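Local atomic coordinates of CBS domain protein/ACT domain protein (Thermotoga maritima, PDB entry 1VR9), a protein that is of unknown function but carries a tandem pair of CBS domains and an ACT domain, a combination that suggests regulation by small-molecule ligands. Residues Leu96-His101 against His122-Ala127; Glu46-Asp51 against Tyr105-Asp110. All coordinates share one frame; numbering follows the deposited sequence. Where two conformers were deposited one is given.

Contact 1. Residues Leu96-His101 against His122-Ala127; sequences LLFLEH and HDFLEA
No polar bond crosses the meeting of F98 with F124; the polar bond to note lies beside it on helix 121-130, where H122 ND1 donates to D123 OD1 over 3.0 Å, fairly straight at 159°. The hydrogen bond leaves the imidazole close to its own plane but is tilted from that of the carboxylate, which it meets on the anti side, so that the acid helps to fix the rotation of the ring. Neither H122 nor D123 touches segment 96-101, and the bond is no part of the aromatic pair. F98 and F124 make the only contact between these two segments, although more side chains join the two helices further along.

Between the helices, F98 meets its partner with the CD2-CE2 bond of its ring. CD2 of F98 stands 3.7 Å above the plane of the F124 ring, shifted from its centre toward the rim. CE2 of F98 continues to the root of the other side chain, lying 3.7 Å from F124 CB. The ring planes are inclined at 44° and their centroids are 5.0 Å apart, an oblique pairing that is neither a parallel stack nor an edge-to-face one. The two side chains run past each other in opposite directions. CG of F124 lies anti to its nitrogen (chi1 172°), which sends the ring out toward helix 91-100.

Both phenylalanines are buried, and each is packed on more than its partner. F124 also rests on I91, A94 and L95, earlier turns of helix 91-100, while F98 reaches L106 of strand 105-109. Helices 91-100 and 121-130 thus meet over the sheet of the second CBS domain, with L97 joining F98 on the strand.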
ATOM      1  N   LEU A  96      13.216  -1.122   7.023  1.00 24.04           N
ATOM      2  CA  LEU A  96      12.849  -2.289   7.804  1.00 23.85           C
ATOM      3  C   LEU A  96      11.542  -2.953   7.334  1.00 23.32           C
ATOM      4  O   LEU A  96      11.403  -4.175   7.424  1.00 23.74           O
ATOM      5  CB  LEU A  96      12.750  -1.914   9.293  1.00 24.11           C
ATOM      6  CG  LEU A  96      12.410  -3.031  10.282  1.00 25.83           C
ATOM      7  CD1 LEU A  96      13.666  -3.789  10.630  1.00 29.38           C
ATOM      8  CD2 LEU A  96      11.716  -2.473  11.531  1.00 26.75           C
ATOM      9  N   LEU A  97      10.559  -2.157   6.920  1.00 22.57           N
ATOM     10  CA  LEU A  97       9.291  -2.702   6.413  1.00 22.87           C
ATOM     11  C   LEU A  97       9.485  -3.366   5.044  1.00 22.90           C
ATOM     12  O   LEU A  97       8.930  -4.437   4.804  1.00 23.93           O
ATOM     13  CB  LEU A  97       8.203  -1.641   6.299  1.00 22.60           C
ATOM     14  CG  LEU A  97       7.464  -1.207   7.567  1.00 22.67           C
ATOM     15  CD1 LEU A  97       6.569  -2.326   8.073  1.00 21.55           C
ATOM     16  CD2 LEU A  97       8.412  -0.789   8.646  1.00 23.18           C
ATOM     17  N   PHE A  98      10.235  -2.727   4.145  1.00 23.07           N
ATOM     18  CA  PHE A  98      10.502  -3.334   2.830  1.00 23.02           C
ATOM     19  C   PHE A  98      11.326  -4.626   2.947  1.00 23.76           C
ATOM     20  O   PHE A  98      11.163  -5.542   2.144  1.00 24.04           O
ATOM     21  CB  PHE A  98      11.144  -2.352   1.827  1.00 23.25           C
ATOM     22  CG  PHE A  98      10.186  -1.299   1.271  1.00 22.00           C
ATOM     23  CD1 PHE A  98       9.073  -1.665   0.520  1.00 23.33           C
ATOM     24  CD2 PHE A  98      10.467   0.064   1.413  1.00 23.54           C
ATOM     25  CE1 PHE A  98       8.238  -0.712  -0.038  1.00 23.52           C
ATOM     26  CE2 PHE A  98       9.636   1.017   0.879  1.00 24.09           C
ATOM     27  CZ  PHE A  98       8.506   0.645   0.160  1.00 23.93           C
ATOM     28  N   LEU A  99      12.181  -4.714   3.949  1.00 23.07           N
ATOM     29  CA  LEU A  99      12.907  -5.959   4.229  1.00 23.86           C
ATOM     30  C   LEU A  99      11.945  -7.076   4.621  1.00 24.44           C
ATOM     31  O   LEU A  99      12.138  -8.236   4.240  1.00 25.60           O
ATOM     32  CB  LEU A  99      13.937  -5.744   5.324  1.00 23.60           C
ATOM     33  CG  LEU A  99      14.687  -7.014   5.744  1.00 24.05           C
ATOM     34  CD1 LEU A  99      15.590  -7.482   4.625  1.00 24.70           C
ATOM     35  CD2 LEU A  99      15.476  -6.751   7.014  1.00 26.03           C
ATOM     36  N   GLU A 100      10.915  -6.733   5.396  1.00 24.98           N
ATOM     37  CA  GLU A 100       9.862  -7.681   5.754  1.00 26.02           C
ATOM     38  C   GLU A 100       9.014  -8.118   4.553  1.00 25.37           C
ATOM     39  O   GLU A 100       8.789  -9.327   4.364  1.00 25.44           O
ATOM     40  CB  GLU A 100       8.953  -7.103   6.852  1.00 27.09           C
ATOM     41  CG  GLU A 100       9.616  -7.037   8.237  1.00 29.01           C
ATOM     42  CD  GLU A 100       8.756  -6.362   9.291  1.00 31.12           C
ATOM     43  OE1 GLU A 100       7.514  -6.330   9.146  1.00 37.55           O
ATOM     44  OE2 GLU A 100       9.321  -5.854  10.287  1.00 38.35           O
ATOM     45  N   HIS A 101       8.584  -7.144   3.730  1.00 24.87           N
ATOM     46  CA  HIS A 101       7.757  -7.401   2.547  1.00 25.39           C
ATOM     47  C   HIS A 101       8.097  -6.454   1.392  1.00 24.38           C
ATOM     48  O   HIS A 101       7.926  -5.224   1.508  1.00 24.15           O
ATOM     49  CB  HIS A 101       6.286  -7.221   2.919  1.00 25.85           C
ATOM     50  CG  HIS A 101       5.845  -8.060   4.081  1.00 26.67           C
ATOM     51  ND1 HIS A 101       5.636  -9.418   3.985  1.00 28.18           N
ATOM     52  CD2 HIS A 101       5.547  -7.721   5.355  1.00 28.04           C
ATOM     53  CE1 HIS A 101       5.247  -9.883   5.159  1.00 28.48           C
ATOM     54  NE2 HIS A 101       5.176  -8.875   6.009  1.00 29.16           N
ATOM     55  N   HIS A 122       9.963   2.307  -5.575  1.00 22.91           N
ATOM     56  CA  HIS A 122      10.815   3.085  -6.471  1.00 22.94           C
ATOM     57  C   HIS A 122      11.295   4.347  -5.776  1.00 22.11           C
ATOM     58  O   HIS A 122      12.485   4.639  -5.756  1.00 20.91           O
ATOM     59  CB  HIS A 122      10.045   3.441  -7.743  1.00 23.15           C
ATOM     60  CG  HIS A 122      10.756   4.400  -8.637  1.00 25.13           C
ATOM     61  ND1 HIS A 122      10.579   5.763  -8.546  1.00 26.31           N
ATOM     62  CD2 HIS A 122      11.639   4.199  -9.641  1.00 26.04           C
ATOM     63  CE1 HIS A 122      11.324   6.362  -9.461  1.00 25.38           C
ATOM     64  NE2 HIS A 122      11.975   5.437 -10.146  1.00 25.99           N
ATOM     65  N   ASP A 123      10.356   5.108  -5.205  1.00 21.73           N
ATOM     66  CA  ASP A 123      10.711   6.384  -4.559  1.00 22.37           C
ATOM     67  C   ASP A 123      11.588   6.177  -3.320  1.00 22.25           C
ATOM     68  O   ASP A 123      12.501   6.964  -3.059  1.00 22.53           O
ATOM     69  CB  ASP A 123       9.448   7.187  -4.224  1.00 22.64           C
ATOM     70  CG  ASP A 123       8.775   7.758  -5.468  1.00 24.92           C
ATOM     71  OD1 ASP A 123       9.339   7.635  -6.582  1.00 23.88           O
ATOM     72  OD2 ASP A 123       7.681   8.353  -5.340  1.00 26.15           O
ATOM     73  N   PHE A 124      11.344   5.109  -2.579  1.00 22.54           N
ATOM     74  CA  PHE A 124      12.255   4.728  -1.506  1.00 22.40           C
ATOM     75  C   PHE A 124      13.684   4.502  -1.989  1.00 21.93           C
ATOM     76  O   PHE A 124      14.635   4.953  -1.355  1.00 21.39           O
ATOM     77  CB  PHE A 124      11.747   3.484  -0.789  1.00 23.10           C
ATOM     78  CG  PHE A 124      12.715   2.907   0.197  1.00 23.01           C
ATOM     79  CD1 PHE A 124      12.887   3.484   1.452  1.00 24.31           C
ATOM     80  CD2 PHE A 124      13.413   1.752  -0.105  1.00 25.29           C
ATOM     81  CE1 PHE A 124      13.761   2.938   2.364  1.00 26.87           C
ATOM     82  CE2 PHE A 124      14.306   1.206   0.806  1.00 27.18           C
ATOM     83  CZ  PHE A 124      14.479   1.810   2.038  1.00 25.76           C
ATOM     84  N   LEU A 125      13.860   3.787  -3.099  1.00 21.89           N
ATOM     85  CA  LEU A 125      15.192   3.585  -3.641  1.00 22.10           C
ATOM     86  C   LEU A 125      15.836   4.897  -4.080  1.00 22.46           C
ATOM     87  O   LEU A 125      17.028   5.076  -3.910  1.00 22.14           O
ATOM     88  CB  LEU A 125      15.164   2.572  -4.785  1.00 22.12           C
ATOM     89  CG  LEU A 125      14.751   1.172  -4.305  1.00 20.70           C
ATOM     90  CD1 LEU A 125      14.646   0.237  -5.523  1.00 22.18           C
ATOM     91  CD2 LEU A 125      15.732   0.580  -3.273  1.00 24.85           C
ATOM     92  N   GLU A 126      15.035   5.795  -4.649  1.00 22.80           N
ATOM     93  CA  GLU A 126      15.503   7.127  -5.029  1.00 23.45           C
ATOM     94  C   GLU A 126      15.989   7.901  -3.803  1.00 23.01           C
ATOM     95  O   GLU A 126      16.981   8.662  -3.900  1.00 22.84           O
ATOM     96  CB  GLU A 126      14.376   7.872  -5.756  1.00 23.11           C
ATOM     97  CG  GLU A 126      14.763   9.195  -6.408  1.00 25.08           C
ATOM     98  CD  GLU A 126      13.675   9.685  -7.356  1.00 26.78           C
ATOM     99  OE1 GLU A 126      12.516   9.222  -7.217  1.00 33.63           O
ATOM    100  OE2 GLU A 126      13.974  10.525  -8.225  1.00 33.70           O
ATOM    101  N   ALA A 127      15.310   7.723  -2.664  1.00 23.74           N
ATOM    102  CA  ALA A 127      15.769   8.319  -1.406  1.00 24.85           C
ATOM    103  C   ALA A 127      17.161   7.807  -1.055  1.00 25.60           C
ATOM    104  O   ALA A 127      18.031   8.589  -0.714  1.00 25.21           O
ATOM    105  CB  ALA A 127      14.828   8.038  -0.283  1.00 25.26           C
TER

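Contact 2. Residues Glu46-Asp51 against Tyr105-Asp110; sequences ECIVKD and YLPVVD
Y105, I48 and E46 supply most of the buried surface here, and they illustrate how two strands can face each other across a sheet-to-sheet interface rather than pair within one sheet. Strands 46-50 and 105-109 run nearly parallel, 14° apart, but their axes stay 8.4 Å from each other, and side chains bridge the distance. E46 extends its chain from a CG placed anti to the backbone nitrogen (chi1 176°), which carries the carboxylate across to the opposite main chain. There OE1 of E46 accepts a hydrogen bond from Y105 N at 2.9 Å, bent to 144° at the hydrogen, the donor approaching on the syn side and not far from the carboxylate plane. The other oxygen, E46 OE2, comes to 2.7 Å from Y105 O. OE1 also lies at the edge of the tyrosine ring, 3.9 Å from Y105 CD2. E103 brings a like charge close to this oxygen, which may raise the proton affinity of the pair.

Beyond the carboxylate the interface becomes apolar. CD1 of I48 forms its tip, set 3.8 Å from P107 CG and 4.0 Å from Y105 CB, so that one methyl serves both neighbours. I48 and Y105 cross at about a right angle; the tyrosine ring then turns off toward P24 and S120. I48 also reaches L115 and A118 of strand 115-120 in the second domain, and P107 meets F56 of the first, so the packing is continued from both sides of the interface.

Matching central strands from two successive CBS domains, brought face to face in this way, fit the sheet-to-sheet packing by which tandem CBS domains form a Bateman module.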
ATOM      1  N   GLU A  46      -0.464  -5.290  -6.387  1.00 25.77           N
ATOM      2  CA  GLU A  46      -0.833  -4.914  -5.008  1.00 25.65           C
ATOM      3  C   GLU A  46      -1.905  -3.820  -5.060  1.00 25.13           C
ATOM      4  O   GLU A  46      -1.869  -2.948  -5.934  1.00 25.02           O
ATOM      5  CB  GLU A  46       0.387  -4.339  -4.284  1.00 26.04           C
ATOM      6  CG  GLU A  46       0.076  -3.835  -2.865  1.00 26.78           C
ATOM      7  CD  GLU A  46       1.161  -2.956  -2.265  1.00 27.22           C
ATOM      8  OE1 GLU A  46       2.152  -2.730  -2.944  1.00 25.22           O
ATOM      9  OE2 GLU A  46       1.032  -2.544  -1.096  1.00 28.38           O
ATOM     10  N   CYS A  47      -2.843  -3.845  -4.097  1.00 24.94           N
ATOM     11  CA  CYS A  47      -3.817  -2.790  -3.912  1.00 25.72           C
ATOM     12  C   CYS A  47      -3.863  -2.515  -2.420  1.00 25.44           C
ATOM     13  O   CYS A  47      -3.956  -3.465  -1.638  1.00 25.68           O
ATOM     14  CB  CYS A  47      -5.189  -3.254  -4.387  0.50 25.33           C
ATOM     15  SG  CYS A  47      -6.302  -1.904  -4.718  0.50 24.12           S
ATOM     16  N   ILE A  48      -3.767  -1.255  -2.032  1.00 24.79           N
ATOM     17  CA  ILE A  48      -3.881  -0.875  -0.620  1.00 25.11           C
ATOM     18  C   ILE A  48      -5.373  -0.753  -0.278  1.00 25.00           C
ATOM     19  O   ILE A  48      -6.160  -0.236  -1.077  1.00 25.57           O
ATOM     20  CB  ILE A  48      -3.090   0.441  -0.318  1.00 24.62           C
ATOM     21  CG1 ILE A  48      -1.575   0.170  -0.460  1.00 26.79           C
ATOM     22  CG2 ILE A  48      -3.415   0.983   1.053  1.00 26.05           C
ATOM     23  CD1 ILE A  48      -0.677   1.398  -0.305  1.00 26.81           C
ATOM     24  N   VAL A  49      -5.761  -1.191   0.905  1.00 24.35           N
ATOM     25  CA  VAL A  49      -7.185  -1.178   1.273  1.00 24.22           C
ATOM     26  C   VAL A  49      -7.447  -0.280   2.479  1.00 24.81           C
ATOM     27  O   VAL A  49      -6.697  -0.296   3.453  1.00 24.70           O
ATOM     28  CB  VAL A  49      -7.685  -2.620   1.594  1.00 25.08           C
ATOM     29  CG1 VAL A  49      -9.143  -2.604   1.950  1.00 25.38           C
ATOM     30  CG2 VAL A  49      -7.431  -3.594   0.426  1.00 26.98           C
ATOM     31  N   LYS A  50      -8.527   0.493   2.417  1.00 24.27           N
ATOM     32  CA  LYS A  50      -8.960   1.265   3.584  1.00 24.42           C
ATOM     33  C   LYS A  50     -10.402   0.897   3.934  1.00 24.71           C
ATOM     34  O   LYS A  50     -11.114   0.276   3.147  1.00 25.21           O
ATOM     35  CB  LYS A  50      -8.781   2.765   3.356  1.00 24.80           C
ATOM     36  CG  LYS A  50      -9.670   3.327   2.315  1.00 25.40           C
ATOM     37  CD  LYS A  50      -9.425   4.788   2.060  1.00 25.94           C
ATOM     38  CE  LYS A  50     -10.205   5.215   0.846  1.00 29.63           C
ATOM     39  NZ  LYS A  50     -10.182   6.683   0.599  1.00 31.13           N
ATOM     40  N   ASP A  51     -10.831   1.266   5.130  1.00 24.11           N
ATOM     41  CA  ASP A  51     -12.202   1.027   5.529  1.00 23.95           C
ATOM     42  C   ASP A  51     -13.026   2.279   5.211  1.00 23.68           C
ATOM     43  O   ASP A  51     -12.510   3.202   4.590  1.00 23.28           O
ATOM     44  CB  ASP A  51     -12.254   0.634   6.997  1.00 25.02           C
ATOM     45  CG  ASP A  51     -11.913   1.773   7.935  1.00 27.09           C
ATOM     46  OD1 ASP A  51     -11.920   2.955   7.520  1.00 26.66           O
ATOM     47  OD2 ASP A  51     -11.670   1.476   9.129  1.00 31.91           O
ATOM     48  N   TYR A 105       4.254  -0.685  -3.000  1.00 23.21           N
ATOM     49  CA  TYR A 105       3.754   0.463  -2.279  1.00 23.41           C
ATOM     50  C   TYR A 105       3.601   0.176  -0.792  1.00 23.26           C
ATOM     51  O   TYR A 105       2.954  -0.812  -0.396  1.00 23.59           O
ATOM     52  CB  TYR A 105       2.411   0.928  -2.846  1.00 24.38           C
ATOM     53  CG  TYR A 105       2.457   1.284  -4.296  1.00 24.67           C
ATOM     54  CD1 TYR A 105       2.756   2.573  -4.693  1.00 25.02           C
ATOM     55  CD2 TYR A 105       2.153   0.347  -5.281  1.00 25.98           C
ATOM     56  CE1 TYR A 105       2.779   2.930  -6.039  1.00 28.00           C
ATOM     57  CE2 TYR A 105       2.182   0.690  -6.624  1.00 27.80           C
ATOM     58  CZ  TYR A 105       2.483   1.977  -6.998  1.00 26.78           C
ATOM     59  OH  TYR A 105       2.506   2.307  -8.348  1.00 30.19           O
ATOM     60  N   LEU A 106       4.239   1.015   0.015  1.00 22.36           N
ATOM     61  CA  LEU A 106       4.201   0.933   1.470  1.00 22.33           C
ATOM     62  C   LEU A 106       3.163   1.948   2.016  1.00 22.33           C
ATOM     63  O   LEU A 106       3.274   3.171   1.792  1.00 21.54           O
ATOM     64  CB  LEU A 106       5.592   1.200   2.054  1.00 22.48           C
ATOM     65  CG  LEU A 106       5.707   1.386   3.561  1.00 22.31           C
ATOM     66  CD1 LEU A 106       5.301   0.143   4.315  1.00 24.16           C
ATOM     67  CD2 LEU A 106       7.120   1.769   3.936  1.00 22.07           C
ATOM     68  N   PRO A 107       2.108   1.445   2.673  1.00 22.12           N
ATOM     69  CA  PRO A 107       1.125   2.347   3.257  1.00 22.26           C
ATOM     70  C   PRO A 107       1.711   3.304   4.298  1.00 22.48           C
ATOM     71  O   PRO A 107       2.587   2.911   5.072  1.00 22.85           O
ATOM     72  CB  PRO A 107       0.107   1.380   3.900  1.00 23.34           C
ATOM     73  CG  PRO A 107       0.227   0.165   3.144  1.00 22.54           C
ATOM     74  CD  PRO A 107       1.698   0.042   2.844  1.00 22.26           C
ATOM     75  N   VAL A 108       1.249   4.552   4.262  1.00 22.52           N
ATOM     76  CA  VAL A 108       1.609   5.596   5.226  1.00 22.46           C
ATOM     77  C   VAL A 108       0.368   6.034   5.984  1.00 22.64           C
ATOM     78  O   VAL A 108      -0.667   6.319   5.386  1.00 22.67           O
ATOM     79  CB  VAL A 108       2.262   6.820   4.523  1.00 21.96           C
ATOM     80  CG1 VAL A 108       2.578   7.924   5.514  1.00 21.80           C
ATOM     81  CG2 VAL A 108       3.517   6.365   3.762  1.00 22.69           C
ATOM     82  N   VAL A 109       0.481   6.097   7.298  1.00 23.53           N
ATOM     83  CA  VAL A 109      -0.677   6.395   8.141  1.00 23.48           C
ATOM     84  C   VAL A 109      -0.367   7.515   9.138  1.00 24.31           C
ATOM     85  O   VAL A 109       0.801   7.836   9.395  1.00 23.95           O
ATOM     86  CB  VAL A 109      -1.189   5.132   8.898  1.00 23.35           C
ATOM     87  CG1 VAL A 109      -1.589   4.022   7.930  1.00 24.11           C
ATOM     88  CG2 VAL A 109      -0.151   4.639   9.868  1.00 23.53           C
ATOM     89  N   ASP A 110      -1.424   8.111   9.689  1.00 24.75           N
ATOM     90  CA  ASP A 110      -1.287   9.085  10.778  1.00 25.40           C
ATOM     91  C   ASP A 110      -1.442   8.360  12.108  1.00 26.00           C
ATOM     92  O   ASP A 110      -1.509   7.136  12.150  1.00 25.39           O
ATOM     93  CB  ASP A 110      -2.272  10.267  10.614  1.00 25.82           C
ATOM     94  CG  ASP A 110      -3.727   9.887  10.853  1.00 26.58           C
ATOM     95  OD1 ASP A 110      -4.010   8.788  11.370  1.00 29.21           O
ATOM     96  OD2 ASP A 110      -4.612  10.725  10.547  1.00 29.98           O
TER

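Overall arrangement
Along the chain the segments alternate: 46-51, 96-101, 105-110, then 122-127. Contact 1 lies wholly within the second CBS domain, whereas contact 2 joins that domain to the first and sits close to the centre of the modelled chain. Their centres are 14 Å apart. Strand 105-109, which follows helix 91-100, links them: its P107 and Y105 serve the interface between domains, while L106 turns to helix 91-100, with L106 CB 3.5 Å from F98 CZ. One strand therefore belongs to both layers of packing, lying between the two and touching helix 91-100 on one side and the first domain on the other.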